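Local coordinates for alpha-catenin-like protein hmp-1 (PDB 5H5M), which is a core component of the cadherin-catenin complex at adherens junctions, required for cell migration and cell shape changes during body enclosure and elongation, at residues Asn16-Asp21 with Leu95-Val100; Pro32-His37 with Glu75-Tyr80; Ala46-Ala51 with Arg112-Asp117; Arg164-Leu169 with Thr229-Ile234; Thr235-Phe240 with Cys291-Ala296. All coordinates share one frame; numbering follows the deposited sequence.

In the fold
All five contacts join helices, or the turns that follow them, of the M domain, an all-helical piece of this vinculin/alpha-catenin family protein. Contacts 1 and 2 lie side by side, centres 9 Å apart, and Tyr80 ties them together: its OH lies 2.7 Å from Ile18 O, a probable hydrogen bond. Contact 3 is 26 Å, centre to centre, from each of them; it shares helix 92-122 with contact 1 and helix 27-49 with contact 2. Contacts 3, 4 and 5 cluster near the centre of the chain, contact 4 lying 13 Å from contact 3 and 13 Å from contact 5, again between centres. Contacts 3 and 5 are bridged by Arg113 NE and Asp239 OD1, a salt bridge of 3.0 Å.

Contact 1: Asn16-Asp21 with Leu95-Val100; sequences NRIEID and LGIAEV
Ile18 carries CG1 between its backbone N and carbonyl carbon (chi1 60°), and an extended second torsion (chi2 177°) then sends CD1 out to Val100, which answers with CG1 set opposite its own backbone N (chi1 179°). The two branched chains meet tip to tip, Ile18 CD1 lying 3.6 Å from Val100 CG1 and 3.8 Å from Val100 CB. Beside this pair, Glu19 and Ile97 cross at about a right angle. The evidence is an aliphatic touch, Glu19 CG at 3.7 Å from Ile97 CG2, with one carboxylate oxygen, Glu19 OE2, also 3.8 Å from Ile97 CG2. Ile97 therefore lies against the methylene stem of the glutamate as well as part of its charged end. The same isoleucine faces the backbone of Ile18: Ile97 CG1 and Ile18 O are 4.0 Å apart, a van der Waals approach; no hydrogen bond crosses the contact. That oxygen is instead taken up by Tyr80 OH, which also bonds Ile20 N and so fixes the turn following helix 6-17. Ile97 further packs on Leu76 and Tyr80 of helix 56-80. With an alanine at Ile97, Glu19 CG would probably lose its apolar neighbour and a gap would open beside the Ile18 carbonyl. With 208 Å² buried in all and the closest CA atoms, those of Ile18 and Ile97, 6.9 Å apart, the arrangement is that of a helix-bundle end, where the chain leaving one helix is sealed against another, as in vinculin-family helical bundles.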
# COMPACT_ATOMS: atom_id res chain seq x y z
N ASN A 16 23.75 -12.39 7.07
CA ASN A 16 24.53 -13.28 7.93
C ASN A 16 25.64 -13.98 7.15
O ASN A 16 26.71 -14.25 7.69
CB ASN A 16 23.62 -14.32 8.59
CG ASN A 16 22.69 -13.71 9.62
OD1 ASN A 16 23.09 -12.85 10.41
ND2 ASN A 16 21.44 -14.15 9.61
N ARG A 17 25.37 -14.27 5.88
CA ARG A 17 26.33 -14.96 5.02
C ARG A 17 27.60 -14.14 4.83
O ARG A 17 28.69 -14.70 4.70
CB ARG A 17 25.71 -15.28 3.65
CG ARG A 17 24.57 -16.28 3.69
CD ARG A 17 24.99 -17.59 4.33
NE ARG A 17 26.05 -18.27 3.60
CZ ARG A 17 25.85 -19.22 2.69
NH1 ARG A 17 24.61 -19.60 2.39
NH2 ARG A 17 26.88 -19.78 2.07
N ILE A 18 27.46 -12.81 4.81
CA ILE A 18 28.60 -11.93 4.58
C ILE A 18 29.49 -11.81 5.81
O ILE A 18 30.57 -11.24 5.75
CB ILE A 18 28.14 -10.52 4.17
CG1 ILE A 18 27.28 -9.90 5.27
CG2 ILE A 18 27.41 -10.57 2.84
CD1 ILE A 18 26.84 -8.49 4.97
N GLU A 19 29.01 -12.34 6.94
CA GLU A 19 29.80 -12.35 8.16
C GLU A 19 30.49 -13.70 8.33
O GLU A 19 29.95 -14.61 8.97
CB GLU A 19 28.92 -12.04 9.37
CG GLU A 19 28.45 -10.59 9.42
CD GLU A 19 27.51 -10.32 10.58
OE1 GLU A 19 26.79 -11.25 11.00
OE2 GLU A 19 27.49 -9.17 11.06
N ILE A 20 31.67 -13.81 7.75
CA ILE A 20 32.46 -15.04 7.82
C ILE A 20 33.72 -14.78 8.64
O ILE A 20 34.24 -13.66 8.65
CB ILE A 20 32.86 -15.53 6.41
CG1 ILE A 20 31.70 -15.37 5.43
CG2 ILE A 20 33.35 -16.97 6.45
CD1 ILE A 20 32.08 -15.60 3.98
N ASP A 21 34.20 -15.80 9.34
CA ASP A 21 35.51 -15.72 9.98
C ASP A 21 36.55 -15.51 8.89
O ASP A 21 36.67 -16.33 7.98
CB ASP A 21 35.80 -16.98 10.79
CG ASP A 21 37.22 -17.02 11.33
OD1 ASP A 21 37.74 -15.95 11.73
OD2 ASP A 21 37.82 -18.11 11.35
N LEU A 95 34.24 -2.97 9.11
CA LEU A 95 33.77 -1.73 8.49
C LEU A 95 33.07 -2.03 7.17
O LEU A 95 32.05 -1.41 6.84
CB LEU A 95 34.93 -0.76 8.26
CG LEU A 95 35.48 -0.06 9.50
CD1 LEU A 95 36.82 0.60 9.19
CD2 LEU A 95 34.48 0.97 10.01
N GLY A 96 33.62 -2.98 6.42
CA GLY A 96 33.04 -3.39 5.15
C GLY A 96 31.70 -4.08 5.35
O GLY A 96 30.76 -3.86 4.59
N ILE A 97 31.64 -4.93 6.37
CA ILE A 97 30.40 -5.62 6.73
C ILE A 97 29.32 -4.62 7.11
O ILE A 97 28.16 -4.77 6.71
CB ILE A 97 30.63 -6.61 7.89
CG1 ILE A 97 31.51 -7.77 7.44
CG2 ILE A 97 29.30 -7.13 8.44
CD1 ILE A 97 31.91 -8.71 8.56
N ALA A 98 29.70 -3.60 7.86
CA ALA A 98 28.76 -2.56 8.29
C ALA A 98 28.20 -1.79 7.09
O ALA A 98 27.03 -1.42 7.07
CB ALA A 98 29.42 -1.61 9.27
N GLU A 99 29.06 -1.54 6.10
CA GLU A 99 28.65 -0.82 4.90
C GLU A 99 27.61 -1.61 4.11
O GLU A 99 26.63 -1.04 3.62
CB GLU A 99 29.87 -0.53 4.02
CG GLU A 99 29.56 0.22 2.73
CD GLU A 99 29.14 1.66 2.96
OE1 GLU A 99 29.27 2.15 4.10
OE2 GLU A 99 28.68 2.30 1.99
N VAL A 100 27.82 -2.92 3.99
CA VAL A 100 26.88 -3.77 3.28
C VAL A 100 25.54 -3.83 4.02
O VAL A 100 24.48 -3.72 3.40
CB VAL A 100 27.43 -5.21 3.12
CG1 VAL A 100 26.41 -6.08 2.39
CG2 VAL A 100 28.74 -5.19 2.36

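Contact 2: Pro32-His37 with Glu75-Tyr80; sequences PDLEGH and ELLTEY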
# COMPACT_ATOMS: atom_id res chain seq x y z
N PRO A 32 31.98 -16.69 -5.21
CA PRO A 32 30.96 -16.85 -6.25
C PRO A 32 29.53 -16.99 -5.73
O PRO A 32 28.60 -16.54 -6.40
CB PRO A 32 31.39 -18.15 -6.96
CG PRO A 32 32.82 -18.31 -6.64
CD PRO A 32 32.98 -17.77 -5.26
N ASP A 33 29.35 -17.60 -4.56
CA ASP A 33 28.00 -17.80 -4.05
C ASP A 33 27.47 -16.54 -3.37
O ASP A 33 26.27 -16.27 -3.39
CB ASP A 33 27.95 -18.99 -3.07
CG ASP A 33 28.57 -18.67 -1.73
OD1 ASP A 33 29.67 -18.07 -1.71
OD2 ASP A 33 27.95 -19.00 -0.70
N LEU A 34 28.38 -15.76 -2.78
CA LEU A 34 28.01 -14.49 -2.18
C LEU A 34 27.62 -13.49 -3.27
O LEU A 34 26.68 -12.71 -3.11
CB LEU A 34 29.15 -13.94 -1.33
CG LEU A 34 28.84 -13.59 0.12
CD1 LEU A 34 27.91 -14.63 0.74
CD2 LEU A 34 30.13 -13.49 0.92
N GLU A 35 28.35 -13.54 -4.38
CA GLU A 35 28.00 -12.75 -5.56
C GLU A 35 26.70 -13.24 -6.18
O GLU A 35 25.89 -12.45 -6.65
CB GLU A 35 29.13 -12.78 -6.59
CG GLU A 35 30.31 -11.88 -6.26
CD GLU A 35 31.44 -11.99 -7.26
OE1 GLU A 35 31.44 -12.96 -8.05
OE2 GLU A 35 32.33 -11.12 -7.26
N GLY A 36 26.50 -14.55 -6.17
CA GLY A 36 25.26 -15.14 -6.66
C GLY A 36 24.10 -14.79 -5.75
O GLY A 36 22.99 -14.51 -6.21
N HIS A 37 24.37 -14.80 -4.45
CA HIS A 37 23.38 -14.43 -3.44
C HIS A 37 22.92 -12.99 -3.64
O HIS A 37 21.72 -12.69 -3.62
CB HIS A 37 23.97 -14.63 -2.04
CG HIS A 37 22.94 -14.76 -0.96
ND1 HIS A 37 23.20 -15.40 0.24
CD2 HIS A 37 21.66 -14.35 -0.89
CE1 HIS A 37 22.13 -15.37 1.00
NE2 HIS A 37 21.17 -14.73 0.34
N GLU A 75 33.69 -4.37 -2.35
CA GLU A 75 34.69 -3.80 -1.45
C GLU A 75 34.96 -4.72 -0.28
O GLU A 75 36.12 -4.92 0.10
CB GLU A 75 34.26 -2.42 -0.95
CG GLU A 75 34.16 -1.37 -2.05
CD GLU A 75 33.55 -0.06 -1.57
OE1 GLU A 75 33.19 0.02 -0.38
OE2 GLU A 75 33.44 0.87 -2.39
N LEU A 76 33.90 -5.29 0.29
CA LEU A 76 34.03 -6.25 1.38
C LEU A 76 34.83 -7.48 0.96
O LEU A 76 35.71 -7.94 1.68
CB LEU A 76 32.65 -6.67 1.90
CG LEU A 76 32.61 -7.79 2.95
CD1 LEU A 76 33.42 -7.43 4.19
CD2 LEU A 76 31.17 -8.13 3.32
N LEU A 77 34.52 -8.00 -0.23
CA LEU A 77 35.22 -9.17 -0.76
C LEU A 77 36.69 -8.86 -1.00
O LEU A 77 37.55 -9.73 -0.84
CB LEU A 77 34.56 -9.66 -2.06
CG LEU A 77 33.15 -10.22 -1.95
CD1 LEU A 77 32.61 -10.61 -3.32
CD2 LEU A 77 33.11 -11.41 -1.00
N THR A 78 36.97 -7.62 -1.39
CA THR A 78 38.35 -7.18 -1.59
C THR A 78 39.11 -7.20 -0.27
O THR A 78 40.28 -7.57 -0.22
CB THR A 78 38.41 -5.76 -2.20
OG1 THR A 78 37.77 -5.77 -3.49
CG2 THR A 78 39.85 -5.30 -2.37
N GLU A 79 38.43 -6.82 0.81
CA GLU A 79 39.04 -6.80 2.14
C GLU A 79 39.21 -8.21 2.71
O GLU A 79 40.21 -8.49 3.38
CB GLU A 79 38.21 -5.95 3.10
CG GLU A 79 38.15 -4.46 2.75
CD GLU A 79 39.47 -3.74 2.92
OE1 GLU A 79 40.46 -4.36 3.37
OE2 GLU A 79 39.52 -2.52 2.62
N TYR A 80 38.25 -9.09 2.45
CA TYR A 80 38.37 -10.48 2.87
C TYR A 80 39.59 -11.14 2.24
O TYR A 80 40.23 -12.00 2.85
CB TYR A 80 37.11 -11.27 2.50
CG TYR A 80 36.06 -11.35 3.58
CD1 TYR A 80 36.34 -11.95 4.81
CD2 TYR A 80 34.78 -10.84 3.38
CE1 TYR A 80 35.38 -12.03 5.80
CE2 TYR A 80 33.81 -10.92 4.36
CZ TYR A 80 34.12 -11.51 5.57
OH TYR A 80 33.16 -11.59 6.55
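Leu34 lays its CD2 methyl over CD2 of Leu77, the two chains crossing obliquely with 4.1 Å between these carbons. Leu34 is buried and also packs on Arg17 from helix 6-17. Leu77 is the shared partner of the contact: its two methyls divide the work. While CD2 meets Leu34, Leu77 CD1 sits 3.9 Å from Glu35 CG and 4.0 Å from Glu35 OE2. Glu35 begins with a bond that does not aim at the opposite helix, yet its stretched-out chain (chi2 177°) brings the methylene stem and carboxylate across the leucine at a slant. The polar end has partners of its own. Glu35 OE2 forms a salt bridge with Arg31 one turn earlier and accepts a hydrogen bond from Gln74 NE2 on helix 56-80, so the carboxylate that borders Leu77 is anchored by a charge and an amide. Tyr25 also touches Leu77 and stacks on Tyr80. The two backbones stay 9.1 Å apart at their nearest CA atoms, Leu34 and Leu77, so side chains alone bridge the helices, consistent with the antiparallel packing of neighbouring helices in a bundle; helix 56-80 falls within a predicted coiled coil. The 135 Å² buried here contains no hydrogen bond from one segment to the other, which implies that the contact itself is nondirectional packing of leucines and the aliphatic part of Glu35. A polar tie to helix 56-80 is added by Glu35 OE2 through Gln74, whereas Arg31 braces the carboxylate from its own helix.

Contact 3: Ala46-Ala51 with Arg112-Asp117; sequences ASIADA and RRAIVD
Ile48, with 51 Å² of its surface buried by the contact, is gripped from helix 92-122 by Ile115 (30 Å²) and Ala114 (20 Å²), a helix-to-helix junction of the bundle type found throughout the vinculin/alpha-catenin family. Ile48 stands in the last turn of helix 27-49, just before Asp50 leaves helical geometry. Its two branches go to different partners. The short branch, CG2, is set opposite the backbone N and reaches Ala114 CB at 3.8 Å. The long branch carries CD1 onward by an extended chain (chi2 176°) to the neighbouring isoleucine. Ala114, with one methyl for a side chain, lets the helices come close: the CA atoms of Ile48 and Ala114 are 7.4 Å apart, the shortest such separation between the two segments. Ile115 starts from a bond that does not face helix 27-49, but its bent second torsion (chi2 57°) swings the terminal methyl back towards it. No hydrogen bond crosses between the segments, and the atoms that touch are all side-chain carbons of Ile48, Ala114 and Ile115, so the contact, 101 Å² in all, is aliphatic. Around these three residues other helices close in. Ile115 also packs on Leu165 and Ser166 of helix 142-166, and Ala114 on Arg58 and Ile62 of helix 56-80. Charged residues lie to the side, with Asp117 OD1 in a salt bridge to Arg58 and Asp50 OD1 in one to Lys59. In the second pairing the two isoleucines cross at about a right angle, Ile48 CD1 resting 3.9 Å from Ile115 CD1.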
# COMPACT_ATOMS: atom_id res chain seq x y z
N ALA A 46 14.44 -5.97 -8.71
CA ALA A 46 14.15 -5.38 -10.01
C ALA A 46 12.71 -5.66 -10.44
O ALA A 46 12.06 -4.80 -11.03
CB ALA A 46 15.13 -5.89 -11.05
N SER A 47 12.23 -6.87 -10.16
CA SER A 47 10.86 -7.25 -10.52
C SER A 47 9.86 -6.34 -9.82
O SER A 47 8.84 -5.95 -10.39
CB SER A 47 10.60 -8.71 -10.15
OG SER A 47 11.37 -9.59 -10.95
N ILE A 48 10.16 -6.00 -8.58
CA ILE A 48 9.34 -5.09 -7.80
C ILE A 48 9.48 -3.67 -8.34
O ILE A 48 8.48 -2.98 -8.56
CB ILE A 48 9.72 -5.15 -6.31
CG1 ILE A 48 9.25 -6.48 -5.72
CG2 ILE A 48 9.15 -3.97 -5.55
CD1 ILE A 48 9.65 -6.69 -4.27
N ALA A 49 10.72 -3.25 -8.58
CA ALA A 49 10.99 -1.92 -9.12
C ALA A 49 10.35 -1.72 -10.50
O ALA A 49 9.76 -0.67 -10.76
CB ALA A 49 12.50 -1.68 -9.21
N ASP A 50 10.46 -2.73 -11.36
CA ASP A 50 10.00 -2.62 -12.74
C ASP A 50 8.59 -3.14 -12.95
O ASP A 50 8.26 -3.62 -14.03
CB ASP A 50 10.95 -3.34 -13.68
CG ASP A 50 12.32 -2.70 -13.74
OD1 ASP A 50 12.40 -1.47 -13.57
OD2 ASP A 50 13.31 -3.43 -13.95
N ALA A 51 7.76 -3.06 -11.92
CA ALA A 51 6.33 -3.25 -12.10
C ALA A 51 5.77 -1.92 -12.59
O ALA A 51 6.16 -0.86 -12.09
CB ALA A 51 5.66 -3.70 -10.82
N ARG A 112 9.90 -2.81 1.02
CA ARG A 112 8.73 -2.93 1.88
C ARG A 112 7.72 -1.84 1.56
O ARG A 112 6.52 -2.10 1.46
CB ARG A 112 9.11 -2.86 3.37
CG ARG A 112 9.96 -4.02 3.88
CD ARG A 112 9.25 -5.37 3.78
NE ARG A 112 8.63 -5.75 5.05
CZ ARG A 112 7.34 -5.57 5.34
NH1 ARG A 112 6.53 -5.00 4.46
NH2 ARG A 112 6.87 -5.95 6.53
N ARG A 113 8.21 -0.62 1.37
CA ARG A 113 7.34 0.52 1.13
C ARG A 113 6.82 0.54 -0.30
O ARG A 113 5.81 1.19 -0.59
CB ARG A 113 8.08 1.82 1.46
CG ARG A 113 8.31 2.00 2.95
CD ARG A 113 8.90 3.36 3.30
NE ARG A 113 9.05 3.52 4.75
CZ ARG A 113 9.39 4.65 5.35
NH1 ARG A 113 9.60 5.75 4.63
NH2 ARG A 113 9.51 4.69 6.67
N ALA A 114 7.50 -0.18 -1.19
CA ALA A 114 6.99 -0.36 -2.55
C ALA A 114 5.74 -1.23 -2.50
O ALA A 114 4.77 -1.00 -3.22
CB ALA A 114 8.05 -0.99 -3.45
N ILE A 115 5.77 -2.24 -1.63
CA ILE A 115 4.61 -3.10 -1.43
C ILE A 115 3.49 -2.32 -0.73
O ILE A 115 2.32 -2.45 -1.08
CB ILE A 115 4.99 -4.37 -0.61
CG1 ILE A 115 5.29 -5.54 -1.55
CG2 ILE A 115 3.88 -4.77 0.34
CD1 ILE A 115 6.39 -5.28 -2.57
N VAL A 116 3.86 -1.49 0.24
CA VAL A 116 2.88 -0.67 0.95
C VAL A 116 2.24 0.35 0.00
O VAL A 116 1.06 0.67 0.15
CB VAL A 116 3.51 0.04 2.16
CG1 VAL A 116 2.50 0.93 2.86
CG2 VAL A 116 4.06 -0.99 3.14
N ASP A 117 3.01 0.82 -0.98
CA ASP A 117 2.46 1.66 -2.05
C ASP A 117 1.24 1.00 -2.69
O ASP A 117 0.21 1.64 -2.90
CB ASP A 117 3.49 1.93 -3.14
CG ASP A 117 4.41 3.08 -2.81
OD1 ASP A 117 5.58 3.04 -3.25
OD2 ASP A 117 3.98 4.03 -2.12

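Contact 4: Arg164-Leu169 with Thr229-Ile234; sequences RLSCQL and TALDNI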
# COMPACT_ATOMS: atom_id res chain seq x y z
N ARG A 164 -0.58 -11.05 -3.53
CA ARG A 164 0.47 -12.00 -3.89
C ARG A 164 1.84 -11.32 -3.93
O ARG A 164 2.85 -11.95 -3.59
CB ARG A 164 0.16 -12.65 -5.24
CG ARG A 164 -1.00 -13.64 -5.17
CD ARG A 164 -1.50 -14.05 -6.55
NE ARG A 164 -2.50 -15.11 -6.45
CZ ARG A 164 -3.40 -15.39 -7.39
NH1 ARG A 164 -3.44 -14.67 -8.51
NH2 ARG A 164 -4.26 -16.38 -7.21
N LEU A 165 1.87 -10.06 -4.33
CA LEU A 165 3.11 -9.29 -4.37
C LEU A 165 3.66 -9.08 -2.96
O LEU A 165 4.87 -9.10 -2.74
CB LEU A 165 2.89 -7.94 -5.07
CG LEU A 165 4.08 -6.98 -5.23
CD1 LEU A 165 4.98 -7.43 -6.36
CD2 LEU A 165 3.60 -5.55 -5.47
N SER A 166 2.75 -8.90 -2.01
CA SER A 166 3.12 -8.65 -0.61
C SER A 166 3.85 -9.84 0.02
O SER A 166 4.73 -9.65 0.87
CB SER A 166 1.88 -8.32 0.21
OG SER A 166 1.23 -7.16 -0.29
N CYS A 167 3.48 -11.05 -0.38
CA CYS A 167 4.00 -12.26 0.24
C CYS A 167 5.51 -12.42 0.09
O CYS A 167 6.16 -13.07 0.91
CB CYS A 167 3.28 -13.48 -0.35
SG CYS A 167 1.53 -13.56 0.11
N GLN A 168 6.08 -11.82 -0.96
CA GLN A 168 7.51 -11.91 -1.22
C GLN A 168 8.35 -11.28 -0.11
O GLN A 168 9.51 -11.64 0.08
CB GLN A 168 7.86 -11.23 -2.54
CG GLN A 168 6.94 -11.54 -3.69
CD GLN A 168 7.39 -10.88 -4.98
OE1 GLN A 168 8.53 -10.41 -5.08
NE2 GLN A 168 6.51 -10.84 -5.97
N LEU A 169 7.77 -10.34 0.63
CA LEU A 169 8.53 -9.58 1.61
C LEU A 169 8.18 -9.95 3.04
O LEU A 169 8.61 -9.28 3.98
CB LEU A 169 8.31 -8.08 1.40
CG LEU A 169 8.69 -7.56 0.01
CD1 LEU A 169 8.66 -6.06 0.02
CD2 LEU A 169 10.06 -8.07 -0.40
N THR A 229 -7.10 -7.89 6.82
CA THR A 229 -6.55 -8.12 8.15
C THR A 229 -5.20 -8.83 8.05
O THR A 229 -4.23 -8.44 8.70
CB THR A 229 -7.49 -8.96 9.01
OG1 THR A 229 -8.74 -8.28 9.15
CG2 THR A 229 -6.90 -9.17 10.40
N ALA A 230 -5.14 -9.88 7.23
CA ALA A 230 -3.91 -10.65 7.08
C ALA A 230 -2.76 -9.79 6.55
O ALA A 230 -1.63 -9.90 7.02
CB ALA A 230 -4.15 -11.84 6.18
N LEU A 231 -3.06 -8.92 5.58
CA LEU A 231 -2.06 -8.02 5.00
C LEU A 231 -1.53 -6.99 5.99
O LEU A 231 -0.34 -6.67 5.98
CB LEU A 231 -2.63 -7.31 3.78
CG LEU A 231 -2.67 -8.13 2.49
CD1 LEU A 231 -3.32 -7.33 1.39
CD2 LEU A 231 -1.27 -8.55 2.08
N ASP A 232 -2.41 -6.46 6.84
CA ASP A 232 -1.99 -5.51 7.87
C ASP A 232 -1.03 -6.19 8.85
O ASP A 232 -0.18 -5.54 9.45
CB ASP A 232 -3.20 -4.93 8.62
CG ASP A 232 -4.06 -4.03 7.74
OD1 ASP A 232 -3.53 -3.49 6.74
OD2 ASP A 232 -5.26 -3.86 8.06
N ASN A 233 -1.18 -7.50 9.00
CA ASN A 233 -0.35 -8.27 9.93
C ASN A 233 1.06 -8.56 9.42
O ASN A 233 1.94 -8.89 10.20
CB ASN A 233 -1.04 -9.58 10.29
CG ASN A 233 -1.89 -9.47 11.54
OD1 ASN A 233 -3.11 -9.57 11.49
ND2 ASN A 233 -1.23 -9.25 12.67
N ILE A 234 1.27 -8.44 8.11
CA ILE A 234 2.61 -8.59 7.55
C ILE A 234 3.14 -7.24 7.08
O ILE A 234 4.07 -7.16 6.28
CB ILE A 234 2.64 -9.60 6.38
CG1 ILE A 234 1.82 -9.10 5.19
CG2 ILE A 234 2.15 -10.97 6.83
CD1 ILE A 234 2.15 -9.81 3.89
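Ser166 presents the planar group of this contact, its peptide carbonyl, to Ile234: Ser166 O lies 4.0 Å from Ile234 CD1, and no ring or amide side chain takes part. That oxygen already accepts a backbone hydrogen bond from Leu169 N (3.1 Å from Ser166 O), so its approach to the methyl is van der Waals. The same methyl is 4.0 Å from Ser166 CB, so Ile234 CD1 rests against the serine side chain and backbone together. Beside it, one turn back, Leu231 brings CD2 to 3.7 Å from Ser166 CB and an equal distance from Ser166 OG. The hydroxyl itself is turned to its own helix, hydrogen-bonded to Val162 O, which satisfies this buried group and is consistent with its apolar surroundings. Helices 142-166 and 207-233 are here neighbours in a bundle of the all-helical domain, with nearest CA atoms, Ser166 and Leu231, 7.7 Å apart. Ile234 gets its reach from CG1 standing between backbone N and carbonyl carbon (chi1 65°) and an extended chi2. Ile234 also packs on Ser175 and Ile179 of helix 173-202, while Ile115 and Ile119 of helix 92-122 press on Ser166. Arg112 NH2 gives a weak hydrogen bond to Ile234 O.

Contact 5: Thr235-Phe240 with Cys291-Ala296; sequences TTLDDF and CDVVDA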
# COMPACT_ATOMS: atom_id res chain seq x y z
N THR A 235 2.53 -6.18 7.60
CA THR A 235 2.90 -4.81 7.27
C THR A 235 3.27 -4.05 8.54
O THR A 235 2.52 -4.06 9.51
CB THR A 235 1.75 -4.07 6.53
OG1 THR A 235 1.45 -4.75 5.30
CG2 THR A 235 2.14 -2.63 6.23
N THR A 236 4.42 -3.39 8.53
CA THR A 236 4.82 -2.59 9.68
C THR A 236 4.04 -1.29 9.68
O THR A 236 3.91 -0.63 8.65
CB THR A 236 6.33 -2.29 9.67
OG1 THR A 236 6.64 -1.38 8.61
CG2 THR A 236 7.14 -3.57 9.49
N LEU A 237 3.51 -0.94 10.84
CA LEU A 237 2.65 0.23 10.99
C LEU A 237 3.30 1.53 10.51
O LEU A 237 2.65 2.36 9.87
CB LEU A 237 2.21 0.38 12.45
CG LEU A 237 1.37 1.61 12.81
CD1 LEU A 237 0.11 1.65 11.97
CD2 LEU A 237 1.03 1.59 14.29
N ASP A 238 4.59 1.70 10.80
CA ASP A 238 5.26 2.94 10.42
C ASP A 238 5.34 3.11 8.91
O ASP A 238 5.13 4.21 8.40
CB ASP A 238 6.66 3.01 11.02
CG ASP A 238 7.32 4.35 10.76
OD1 ASP A 238 8.18 4.43 9.85
OD2 ASP A 238 6.96 5.33 11.45
N ASP A 239 5.66 2.03 8.20
CA ASP A 239 5.65 2.04 6.74
C ASP A 239 4.28 2.47 6.22
O ASP A 239 4.18 3.32 5.33
CB ASP A 239 6.01 0.67 6.18
CG ASP A 239 7.48 0.33 6.36
OD1 ASP A 239 8.29 1.27 6.54
OD2 ASP A 239 7.82 -0.87 6.33
N PHE A 240 3.23 1.88 6.78
CA PHE A 240 1.89 2.18 6.30
C PHE A 240 1.52 3.64 6.52
O PHE A 240 0.94 4.27 5.65
CB PHE A 240 0.85 1.27 6.96
CG PHE A 240 -0.53 1.46 6.39
CD1 PHE A 240 -0.88 0.87 5.19
CD2 PHE A 240 -1.47 2.24 7.04
CE1 PHE A 240 -2.14 1.04 4.65
CE2 PHE A 240 -2.73 2.41 6.51
CZ PHE A 240 -3.07 1.82 5.31
N CYS A 291 -7.19 5.23 10.25
CA CYS A 291 -7.97 5.10 11.48
C CYS A 291 -8.14 3.63 11.87
O CYS A 291 -7.94 3.27 13.04
CB CYS A 291 -9.34 5.76 11.33
SG CYS A 291 -9.28 7.57 11.18
N ASP A 292 -8.52 2.80 10.91
CA ASP A 292 -8.73 1.37 11.16
C ASP A 292 -7.47 0.69 11.69
O ASP A 292 -7.51 -0.05 12.68
CB ASP A 292 -9.18 0.65 9.89
CG ASP A 292 -10.60 0.99 9.50
OD1 ASP A 292 -11.36 1.46 10.37
OD2 ASP A 292 -10.95 0.78 8.32
N VAL A 293 -6.35 0.94 11.03
CA VAL A 293 -5.10 0.26 11.31
C VAL A 293 -4.49 0.69 12.64
O VAL A 293 -3.92 -0.13 13.37
CB VAL A 293 -4.09 0.49 10.16
CG1 VAL A 293 -2.71 -0.00 10.53
CG2 VAL A 293 -4.57 -0.19 8.89
N VAL A 294 -4.62 1.96 12.98
CA VAL A 294 -4.06 2.46 14.23
C VAL A 294 -4.94 2.07 15.42
O VAL A 294 -4.43 1.70 16.48
CB VAL A 294 -3.86 3.99 14.20
CG1 VAL A 294 -3.30 4.47 15.52
CG2 VAL A 294 -2.93 4.38 13.07
N ASP A 295 -6.25 2.14 15.24
CA ASP A 295 -7.20 1.71 16.27
C ASP A 295 -7.00 0.24 16.63
O ASP A 295 -6.98 -0.12 17.81
CB ASP A 295 -8.64 1.94 15.81
CG ASP A 295 -9.19 3.29 16.24
OD1 ASP A 295 -10.38 3.57 15.97
OD2 ASP A 295 -8.43 4.08 16.84
N ALA A 296 -6.85 -0.60 15.62
CA ALA A 296 -6.62 -2.03 15.85
C ALA A 296 -5.30 -2.26 16.58
O ALA A 296 -5.23 -3.09 17.49
CB ALA A 296 -6.64 -2.79 14.52
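Leu237 and Val293 lie alongside each other with their side chains running antiparallel, and Leu237 CD1 comes to 3.6 Å from Val293 CG1. The same leucine methyl, Leu237 CD1, touches the next residue more loosely, at 4.2 Å from Val294 CG2. Val293 uses its second methyl for Phe240: Val293 CG2 approaches Phe240 CE2 at 4.0 Å, oblique to the ring. Both Leu237 and Phe240 carry CG opposite their backbone N (chi1 176° and -175°), and being three residues apart they sit on one side of helix 237-260, so Val293 meets both, one methyl to each. Both stand in the first turn of that helix, where Thr236 is the N-cap residue and Phe240 N donates to Thr236 O at 3.2 Å. Further out, Asp239 OD1 of the same turn forms a salt bridge to Arg113, which probably helps hold it against helix 92-122, while Arg289 packs against Phe240 and Glu297 against Leu237, both from helix 276-300. The contact buries 157 Å² without a polar bond across it. Cohesion between the two segments thus rests on nondirectional packing of aliphatic and aromatic carbon, whose fit depends on the shapes of Leu237, Phe240 and Val293.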